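Local coordinates for tail spike protein (Acinetobacter phage vB_AbaP_AS12, PDB 6EU4) that forms the trimeric tailspike of the phage and probably recognises and degrades the capsular polysaccharide of its host Acinetobacter baumannii, at residues 197-202 against 225-230; 124-129 against 150-155; 209-214 against 231-236. All coordinates share one frame; numbering follows the deposited sequence.

Interaction 1. Residues 197-202 against 225-230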
loop_
_atom_site.group_PDB
_atom_site.type_symbol
_atom_site.label_atom_id
_atom_site.label_comp_id
_atom_site.label_asym_id
_atom_site.label_seq_id
_atom_site.Cartn_x
_atom_site.Cartn_y
_atom_site.Cartn_z
ATOM N N THR A 197 -17.554 20.952 -12.015
ATOM C CA THR A 197 -16.388 21.325 -12.792
ATOM C C THR A 197 -16.091 22.814 -12.632
ATOM O O THR A 197 -16.982 23.622 -12.349
ATOM C CB THR A 197 -16.596 20.969 -14.274
ATOM O OG1 THR A 197 -15.417 21.280 -15.020
ATOM C CG2 THR A 197 -17.783 21.766 -14.869
ATOM N N LEU A 198 -14.813 23.152 -12.791
ATOM C CA LEU A 198 -14.310 24.524 -12.795
ATOM C C LEU A 198 -13.544 24.684 -14.098
ATOM O O LEU A 198 -12.528 24.008 -14.296
ATOM C CB LEU A 198 -13.368 24.786 -11.612
ATOM C CG LEU A 198 -13.924 24.551 -10.214
ATOM C CD1 LEU A 198 -12.809 24.619 -9.177
ATOM C CD2 LEU A 198 -14.981 25.579 -9.924
ATOM N N GLN A 199 -14.021 25.541 -14.993
ATOM C CA GLN A 199 -13.363 25.704 -16.283
ATOM C C GLN A 199 -13.306 27.166 -16.685
ATOM O O GLN A 199 -14.215 27.942 -16.386
ATOM C CB GLN A 199 -14.098 24.921 -17.391
ATOM C CG GLN A 199 -14.249 23.447 -17.086
ATOM C CD GLN A 199 -14.862 22.672 -18.234
ATOM O OE1 GLN A 199 -14.823 23.112 -19.396
ATOM N NE2 GLN A 199 -15.443 21.516 -17.920
ATOM N N TYR A 200 -12.251 27.523 -17.421
ATOM C CA TYR A 200 -12.274 28.766 -18.180
ATOM C C TYR A 200 -12.997 28.554 -19.502
ATOM O O TYR A 200 -13.007 27.453 -20.050
ATOM C CB TYR A 200 -10.865 29.280 -18.467
ATOM C CG TYR A 200 -10.222 29.899 -17.259
ATOM C CD1 TYR A 200 -9.548 29.117 -16.345
ATOM C CD2 TYR A 200 -10.320 31.259 -17.020
ATOM C CE1 TYR A 200 -8.970 29.678 -15.205
ATOM C CE2 TYR A 200 -9.743 31.833 -15.895
ATOM C CZ TYR A 200 -9.074 31.028 -14.991
ATOM O OH TYR A 200 -8.512 31.598 -13.868
ATOM N N ASP A 201 -13.631 29.621 -19.984
ATOM C CA ASP A 201 -14.076 29.715 -21.372
ATOM C C ASP A 201 -12.912 29.376 -22.299
ATOM O O ASP A 201 -11.879 30.042 -22.276
ATOM C CB ASP A 201 -14.593 31.137 -21.610
ATOM C CG ASP A 201 -15.158 31.365 -23.018
ATOM O OD1 ASP A 201 -14.986 30.515 -23.920
ATOM O OD2 ASP A 201 -15.794 32.433 -23.193
ATOM N N SER A 202 -13.055 28.297 -23.082
ATOM C CA SER A 202 -11.934 27.817 -23.890
ATOM C C SER A 202 -11.465 28.858 -24.892
ATOM O O SER A 202 -10.330 28.768 -25.370
ATOM C CB SER A 202 -12.311 26.527 -24.638
ATOM O OG SER A 202 -13.316 26.805 -25.606
ATOM N N LEU A 225 -13.682 18.350 -11.398
ATOM C CA LEU A 225 -12.899 18.436 -12.620
ATOM C C LEU A 225 -12.503 19.880 -12.844
ATOM O O LEU A 225 -13.369 20.746 -12.912
ATOM C CB LEU A 225 -13.714 17.967 -13.820
ATOM C CG LEU A 225 -13.140 18.350 -15.202
ATOM C CD1 LEU A 225 -11.830 17.627 -15.469
ATOM C CD2 LEU A 225 -14.165 18.080 -16.291
ATOM N N THR A 226 -11.218 20.151 -12.994
ATOM C CA THR A 226 -10.784 21.441 -13.513
ATOM C C THR A 226 -10.177 21.223 -14.889
ATOM O O THR A 226 -9.420 20.272 -15.099
ATOM C CB THR A 226 -9.782 22.158 -12.576
ATOM O OG1 THR A 226 -8.499 21.519 -12.598
ATOM C CG2 THR A 226 -10.289 22.183 -11.156
ATOM N N LYS A 227 -10.530 22.089 -15.825
ATOM C CA LYS A 227 -9.981 21.959 -17.164
ATOM C C LYS A 227 -10.063 23.308 -17.854
ATOM O O LYS A 227 -10.697 24.257 -17.368
ATOM C CB LYS A 227 -10.690 20.862 -17.970
ATOM C CG LYS A 227 -12.128 21.155 -18.295
ATOM C CD LYS A 227 -12.749 20.060 -19.185
ATOM C CE LYS A 227 -12.437 20.261 -20.654
ATOM N NZ LYS A 227 -13.371 19.472 -21.528
ATOM N N ASN A 228 -9.363 23.395 -18.985
ATOM C CA ASN A 228 -9.142 24.666 -19.658
ATOM C C ASN A 228 -8.452 25.649 -18.718
ATOM O O ASN A 228 -8.834 26.811 -18.643
ATOM C CB ASN A 228 -10.451 25.266 -20.196
ATOM C CG ASN A 228 -11.030 24.456 -21.333
ATOM O OD1 ASN A 228 -10.298 23.833 -22.085
ATOM N ND2 ASN A 228 -12.349 24.436 -21.443
ATOM N N THR A 229 -7.456 25.169 -17.971
ATOM C CA THR A 229 -6.663 25.992 -17.069
ATOM C C THR A 229 -5.199 25.988 -17.479
ATOM O O THR A 229 -4.735 25.123 -18.221
ATOM C CB THR A 229 -6.726 25.493 -15.606
ATOM O OG1 THR A 229 -6.030 24.236 -15.472
ATOM C CG2 THR A 229 -8.160 25.366 -15.141
ATOM N N PHE A 230 -4.474 26.962 -16.931
ATOM C CA PHE A 230 -3.017 26.996 -16.991
ATOM C C PHE A 230 -2.421 26.157 -15.868
ATOM O O PHE A 230 -1.504 25.350 -16.090
ATOM C CB PHE A 230 -2.556 28.453 -16.891
ATOM C CG PHE A 230 -1.066 28.641 -16.884
ATOM C CD1 PHE A 230 -0.323 28.408 -18.026
ATOM C CD2 PHE A 230 -0.421 29.118 -15.760
ATOM C CE1 PHE A 230 1.052 28.620 -18.032
ATOM C CE2 PHE A 230 0.954 29.327 -15.761
ATOM C CZ PHE A 230 1.681 29.071 -16.889
#
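Strands 197-200 and 225-227 run side by side in the same direction, their axes 7° apart, as neighbouring rungs of a parallel beta-helix do. Leu225 O draws two donors: Leu198 N, at 2.8 Å, comes in nearly along the C=O axis, and Thr197 OG1, at 3.0 Å, sits above the carbonyl plane. The ladder continues with Lys227 N to Leu198 O at 3.2 Å. Thr197 OG1 can reach Leu225 O because it stands anti to its own backbone N (chi1 -177°). The same hydroxyl oxygen accepts Gln199 NE2 at 2.9 Å, a bond lying in the amide plane that fixes the rotation of the amide. The extended Gln199 side chain and Lys227 lie side by side, pointing the same way, on the face they share with Thr197 and Leu225. On the other face Leu198 CD1 meets Thr226 CG2 at 4.0 Å, side by side. Past the ladder the chain turns at Asn228, whose ND2 makes a weak bond to Tyr200 O. The Tyr200 ring has Thr229 CG2 at its edge, while its hydroxyl bonds to Asp174. Because Thr197 OG1 donates to a main-chain carbonyl and accepts from an amide, one hydroxyl ties the Gln199 side chain to the hydrogen-bond ladder of the rungs.

Interaction 2. Residues 124-129 against 150-155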
loop_
_atom_site.group_PDB
_atom_site.type_symbol
_atom_site.label_atom_id
_atom_site.label_comp_id
_atom_site.label_asym_id
_atom_site.label_seq_id
_atom_site.Cartn_x
_atom_site.Cartn_y
_atom_site.Cartn_z
ATOM N N LEU A 124 -24.633 24.844 -15.267
ATOM C CA LEU A 124 -23.438 25.655 -15.452
ATOM C C LEU A 124 -23.764 27.112 -15.161
ATOM O O LEU A 124 -24.756 27.662 -15.668
ATOM C CB LEU A 124 -22.885 25.525 -16.860
ATOM C CG LEU A 124 -22.457 24.106 -17.222
ATOM C CD1 LEU A 124 -22.149 24.025 -18.725
ATOM C CD2 LEU A 124 -21.281 23.649 -16.351
ATOM N N TYR A 125 -22.925 27.723 -14.348
ATOM C CA TYR A 125 -23.035 29.132 -14.013
ATOM C C TYR A 125 -21.793 29.833 -14.541
ATOM O O TYR A 125 -20.679 29.329 -14.373
ATOM C CB TYR A 125 -23.138 29.325 -12.513
ATOM C CG TYR A 125 -24.188 28.484 -11.837
ATOM C CD1 TYR A 125 -25.498 28.929 -11.707
ATOM C CD2 TYR A 125 -23.865 27.237 -11.326
ATOM C CE1 TYR A 125 -26.463 28.149 -11.063
ATOM C CE2 TYR A 125 -24.814 26.452 -10.678
ATOM C CZ TYR A 125 -26.095 26.902 -10.549
ATOM O OH TYR A 125 -27.019 26.102 -9.917
ATOM N N HIS A 126 -21.981 30.985 -15.184
ATOM C CA HIS A 126 -20.873 31.748 -15.751
ATOM C C HIS A 126 -20.494 32.895 -14.823
ATOM O O HIS A 126 -21.358 33.526 -14.215
ATOM C CB HIS A 126 -21.239 32.279 -17.139
ATOM C CG HIS A 126 -21.353 31.192 -18.151
ATOM N ND1 HIS A 126 -22.402 30.295 -18.156
ATOM C CD2 HIS A 126 -20.531 30.825 -19.161
ATOM C CE1 HIS A 126 -22.224 29.432 -19.141
ATOM N NE2 HIS A 126 -21.098 29.733 -19.767
ATOM N N THR A 127 -19.191 33.138 -14.696
ATOM C CA THR A 127 -18.676 34.101 -13.734
ATOM C C THR A 127 -17.615 34.975 -14.377
ATOM O O THR A 127 -16.797 34.498 -15.163
ATOM C CB THR A 127 -18.058 33.396 -12.539
ATOM O OG1 THR A 127 -17.046 32.490 -13.013
ATOM C CG2 THR A 127 -19.126 32.650 -11.763
ATOM N N SER A 128 -17.615 36.260 -14.023
ATOM C CA SER A 128 -16.609 37.188 -14.526
ATOM C C SER A 128 -15.483 37.440 -13.530
ATOM O O SER A 128 -14.488 38.086 -13.892
ATOM C CB SER A 128 -17.248 38.520 -14.888
ATOM O OG SER A 128 -17.580 39.230 -13.705
ATOM N N VAL A 129 -15.627 36.970 -12.294
ATOM C CA VAL A 129 -14.585 37.073 -11.278
ATOM C C VAL A 129 -14.478 35.722 -10.583
ATOM O O VAL A 129 -15.365 34.863 -10.721
ATOM C CB VAL A 129 -14.889 38.204 -10.265
ATOM C CG1 VAL A 129 -14.810 39.579 -10.950
ATOM C CG2 VAL A 129 -16.247 38.012 -9.625
ATOM N N ILE A 150 -18.088 28.394 -15.046
ATOM C CA ILE A 150 -17.340 28.739 -16.246
ATOM C C ILE A 150 -16.894 30.189 -16.098
ATOM O O ILE A 150 -17.727 31.102 -16.085
ATOM C CB ILE A 150 -18.185 28.555 -17.510
ATOM C CG1 ILE A 150 -18.853 27.171 -17.507
ATOM C CG2 ILE A 150 -17.328 28.761 -18.747
ATOM C CD1 ILE A 150 -17.880 26.021 -17.559
ATOM N N LYS A 151 -15.590 30.404 -15.999
ATOM C CA LYS A 151 -15.057 31.745 -15.843
ATOM C C LYS A 151 -14.732 32.333 -17.211
ATOM O O LYS A 151 -14.056 31.688 -18.019
ATOM C CB LYS A 151 -13.808 31.711 -14.969
ATOM C CG LYS A 151 -13.243 33.099 -14.767
ATOM C CD LYS A 151 -12.725 33.282 -13.381
ATOM C CE LYS A 151 -12.305 34.711 -13.137
ATOM N NZ LYS A 151 -10.931 34.926 -13.563
ATOM N N THR A 152 -15.189 33.565 -17.453
ATOM C CA THR A 152 -15.167 34.169 -18.782
ATOM C C THR A 152 -14.126 35.266 -18.945
ATOM O O THR A 152 -14.049 35.880 -20.022
ATOM C CB THR A 152 -16.537 34.768 -19.110
ATOM O OG1 THR A 152 -16.802 35.854 -18.217
ATOM C CG2 THR A 152 -17.637 33.717 -18.965
ATOM N N THR A 153 -13.365 35.559 -17.909
ATOM C CA THR A 153 -12.375 36.627 -17.918
ATOM C C THR A 153 -11.141 36.158 -17.166
ATOM O O THR A 153 -11.134 35.089 -16.540
ATOM C CB THR A 153 -12.867 37.893 -17.207
ATOM O OG1 THR A 153 -12.844 37.634 -15.788
ATOM C CG2 THR A 153 -14.270 38.293 -17.652
ATOM N N ASN A 154 -10.119 37.014 -17.168
ATOM C CA ASN A 154 -8.957 36.833 -16.308
ATOM C C ASN A 154 -9.012 37.729 -15.071
ATOM O O ASN A 154 -7.979 37.955 -14.434
ATOM C CB ASN A 154 -7.674 37.101 -17.103
ATOM C CG ASN A 154 -7.543 36.184 -18.311
ATOM O OD1 ASN A 154 -7.588 36.644 -19.460
ATOM N ND2 ASN A 154 -7.428 34.886 -18.063
ATOM N N ASN A 155 -10.195 38.226 -14.712
ATOM C CA ASN A 155 -10.314 39.139 -13.592
ATOM C C ASN A 155 -10.051 38.408 -12.280
ATOM O O ASN A 155 -10.217 37.187 -12.172
ATOM C CB ASN A 155 -11.697 39.777 -13.546
ATOM C CG ASN A 155 -11.954 40.692 -14.711
ATOM O OD1 ASN A 155 -11.032 41.105 -15.411
ATOM N ND2 ASN A 155 -13.217 41.004 -14.933
HETATM O O HOH W 1 -16.030 41.460 -13.771
#
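His126 and Ile150 lie side by side as like-placed side chains on successive coils of a right-handed parallel beta-helix, with Ile150 CB over one face of the imidazole in a CH-pi contact, 4.0 Å from the ring centroid. With chi1 -69° and chi2 72° the imidazole turns that face to Ile150 CB, and Thr152 CG2 meets the ring at its edge. The backbone ladder beside them runs from Ile150 N to Tyr125 O (2.8 Å), from Thr127 N to Ile150 O, and from Thr152 N to Thr127 O (2.9 Å), the last nearly along the C=O axis. Beyond the strands, Ser128 O takes the hydroxyl of Thr153 from above its carbonyl plane and a weak bond from Asn155 ND2. Thr153 OG1 also accepts Asn155 N at 2.9 Å, an ST turn. Just before this turn, Lys151 bends at chi2 and chi4 to bring CE against Val129, and its ammonium group has a salt-bridge partner in Asp174. Ser128 OG, bonded to Asp104, is linked by a water to Asn155 ND2, weakly at the amide. Lys151 NZ reaches Asn155 O at 2.7 Å on a lone pair and Thr153 O at 3.0 Å from above the carbonyl plane.

Interaction 3. Residues 209-214 against 231-236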
loop_
_atom_site.group_PDB
_atom_site.type_symbol
_atom_site.label_atom_id
_atom_site.label_comp_id
_atom_site.label_asym_id
_atom_site.label_seq_id
_atom_site.Cartn_x
_atom_site.Cartn_y
_atom_site.Cartn_z
ATOM N N ILE A 209 -5.765 29.835 -12.959
ATOM C CA ILE A 209 -5.760 28.722 -12.017
ATOM C C ILE A 209 -7.181 28.222 -11.862
ATOM O O ILE A 209 -8.111 29.017 -11.749
ATOM C CB ILE A 209 -5.203 29.178 -10.655
ATOM C CG1 ILE A 209 -3.793 29.733 -10.795
ATOM C CG2 ILE A 209 -5.236 28.035 -9.627
ATOM C CD1 ILE A 209 -3.396 30.649 -9.611
ATOM N N GLY A 210 -7.361 26.907 -11.835
ATOM C CA GLY A 210 -8.671 26.382 -11.558
ATOM C C GLY A 210 -9.133 26.617 -10.128
ATOM O O GLY A 210 -10.049 27.405 -9.860
ATOM N N LEU A 211 -8.478 25.938 -9.196
ATOM C CA LEU A 211 -8.730 26.096 -7.768
ATOM C C LEU A 211 -7.453 26.593 -7.114
ATOM O O LEU A 211 -6.455 25.864 -7.068
ATOM C CB LEU A 211 -9.183 24.775 -7.153
ATOM C CG LEU A 211 -9.305 24.770 -5.628
ATOM C CD1 LEU A 211 -10.378 25.739 -5.143
ATOM C CD2 LEU A 211 -9.562 23.358 -5.088
ATOM N N TYR A 212 -7.483 27.827 -6.609
ATOM C CA TYR A 212 -6.384 28.380 -5.829
ATOM C C TYR A 212 -6.775 28.224 -4.363
ATOM O O TYR A 212 -7.664 28.921 -3.864
ATOM C CB TYR A 212 -6.091 29.833 -6.184
ATOM C CG TYR A 212 -4.884 30.360 -5.440
ATOM C CD1 TYR A 212 -3.693 29.652 -5.439
ATOM C CD2 TYR A 212 -4.942 31.533 -4.703
ATOM C CE1 TYR A 212 -2.587 30.103 -4.752
ATOM C CE2 TYR A 212 -3.836 31.998 -4.007
ATOM C CZ TYR A 212 -2.662 31.275 -4.034
ATOM O OH TYR A 212 -1.547 31.719 -3.352
ATOM N N ALA A 213 -6.121 27.299 -3.689
ATOM C CA ALA A 213 -6.473 26.915 -2.321
ATOM C C ALA A 213 -5.205 26.938 -1.485
ATOM O O ALA A 213 -4.686 25.890 -1.081
ATOM C CB ALA A 213 -7.139 25.542 -2.301
ATOM N N PRO A 214 -4.675 28.130 -1.209
ATOM C CA PRO A 214 -3.319 28.193 -0.644
ATOM C C PRO A 214 -3.219 27.541 0.727
ATOM O O PRO A 214 -2.270 26.786 0.977
ATOM C CB PRO A 214 -3.021 29.696 -0.596
ATOM C CG PRO A 214 -4.366 30.384 -0.720
ATOM C CD PRO A 214 -5.196 29.454 -1.573
ATOM N N GLU A 231 -2.952 26.330 -14.658
ATOM C CA GLU A 231 -2.605 25.515 -13.496
ATOM C C GLU A 231 -3.910 25.007 -12.913
ATOM O O GLU A 231 -4.865 25.777 -12.780
ATOM C CB GLU A 231 -1.806 26.344 -12.475
ATOM C CG GLU A 231 -0.435 26.701 -12.971
ATOM C CD GLU A 231 0.260 27.825 -12.194
ATOM O OE1 GLU A 231 -0.360 28.457 -11.309
ATOM O OE2 GLU A 231 1.439 28.097 -12.501
ATOM N N GLY A 232 -3.969 23.716 -12.588
ATOM C CA GLY A 232 -5.236 23.130 -12.197
ATOM C C GLY A 232 -5.639 23.417 -10.764
ATOM O O GLY A 232 -6.580 24.175 -10.509
ATOM N N ILE A 233 -4.942 22.767 -9.836
ATOM C CA ILE A 233 -5.159 22.902 -8.400
ATOM C C ILE A 233 -3.830 23.332 -7.779
ATOM O O ILE A 233 -2.787 22.717 -8.037
ATOM C CB ILE A 233 -5.682 21.590 -7.787
ATOM C CG1 ILE A 233 -7.064 21.253 -8.377
ATOM C CG2 ILE A 233 -5.754 21.702 -6.253
ATOM C CD1 ILE A 233 -7.551 19.890 -8.038
ATOM N N LYS A 234 -3.863 24.401 -6.987
ATOM C CA LYS A 234 -2.648 25.047 -6.507
ATOM C C LYS A 234 -2.781 25.409 -5.033
ATOM O O LYS A 234 -3.691 26.153 -4.661
ATOM C CB LYS A 234 -2.383 26.290 -7.339
ATOM C CG LYS A 234 -1.074 26.956 -7.060
ATOM C CD LYS A 234 -0.836 28.068 -8.069
ATOM C CE LYS A 234 0.595 28.539 -8.041
ATOM N NZ LYS A 234 0.829 29.606 -9.087
ATOM N N SER A 235 -1.848 24.927 -4.211
ATOM C CA SER A 235 -1.916 25.083 -2.767
ATOM C C SER A 235 -0.509 25.308 -2.221
ATOM O O SER A 235 0.490 24.953 -2.858
ATOM C CB SER A 235 -2.573 23.843 -2.136
ATOM O OG SER A 235 -2.696 23.935 -0.726
ATOM N N VAL A 236 -0.450 25.892 -1.023
ATOM C CA VAL A 236 0.800 26.174 -0.312
ATOM C C VAL A 236 0.967 25.277 0.913
ATOM O O VAL A 236 2.052 24.737 1.166
ATOM C CB VAL A 236 0.864 27.659 0.108
ATOM C CG1 VAL A 236 2.071 27.923 0.972
ATOM C CG2 VAL A 236 0.867 28.593 -1.104
#
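Lys234 is the side chain around which this pair of beta-helix rungs is arranged. Its first torsion sets CG anti to the backbone N (chi1 -173°) and the chain beyond is fully extended, so its methylenes cross Ile209 at about a right angle, CD lying 3.9 Å from Ile209 CD1. Tyr212 crosses the same aliphatic stem obliquely, with ring atom CD1 4.1 Å from Lys234 CB, and CD of Pro214, two residues on, sits over the centre of one face of its ring. Glu231 lies beside Ile209, pointing the same way; its carboxylate is carried out to the lysine tip, where OE1 is 2.8 Å from Lys234 NZ in a salt bridge. Glu231 OE2 is paired with Arg253. On the opposite face Leu211 CB packs against Ile233 CG1 at 4.3 Å. The chain turns its corner at Gly210 on one rung and at Glu231-Gly232 on the other: Gly210 N bonds to Glu231 O and Leu211 N to Gly232 O, both at 2.9 Å. Further along, Ser235 OG, anti to its own N, reaches Ala213 O at 2.8 Å in the carbonyl plane, and Val236 N meets Pro214 O on a lone pair. Within this buried contact two cations, Lys234 at OE1 and Arg253 at OE2, probably favour the ionised form of the Glu231 carboxylate, while the lysine stem supplies apolar surface to Ile209 and Tyr212.

All three contacts join parallel rungs of one beta-helix. Interaction 3 is the core case: nearly every residue is buried, glycines turn the corner, and an ion pair lies amid aliphatic packing. Interactions 1 and 2 are only partly buried and rely more on hydroxyls and amides, with interaction 2 adding a water. Interactions 1 and 2 meet through neighbouring strands 196-200 and 148-151, where Gln199 O and Lys151 N probably bond. Interactions 1 and 3 lie consecutively along the same coils, strand 196-200 leading to 211-212 and 219-229 to 233-234, and Thr229 CG2 packs on Gly210. Interactions 2 and 3 do not touch, their nearest atoms being about 6 Å apart.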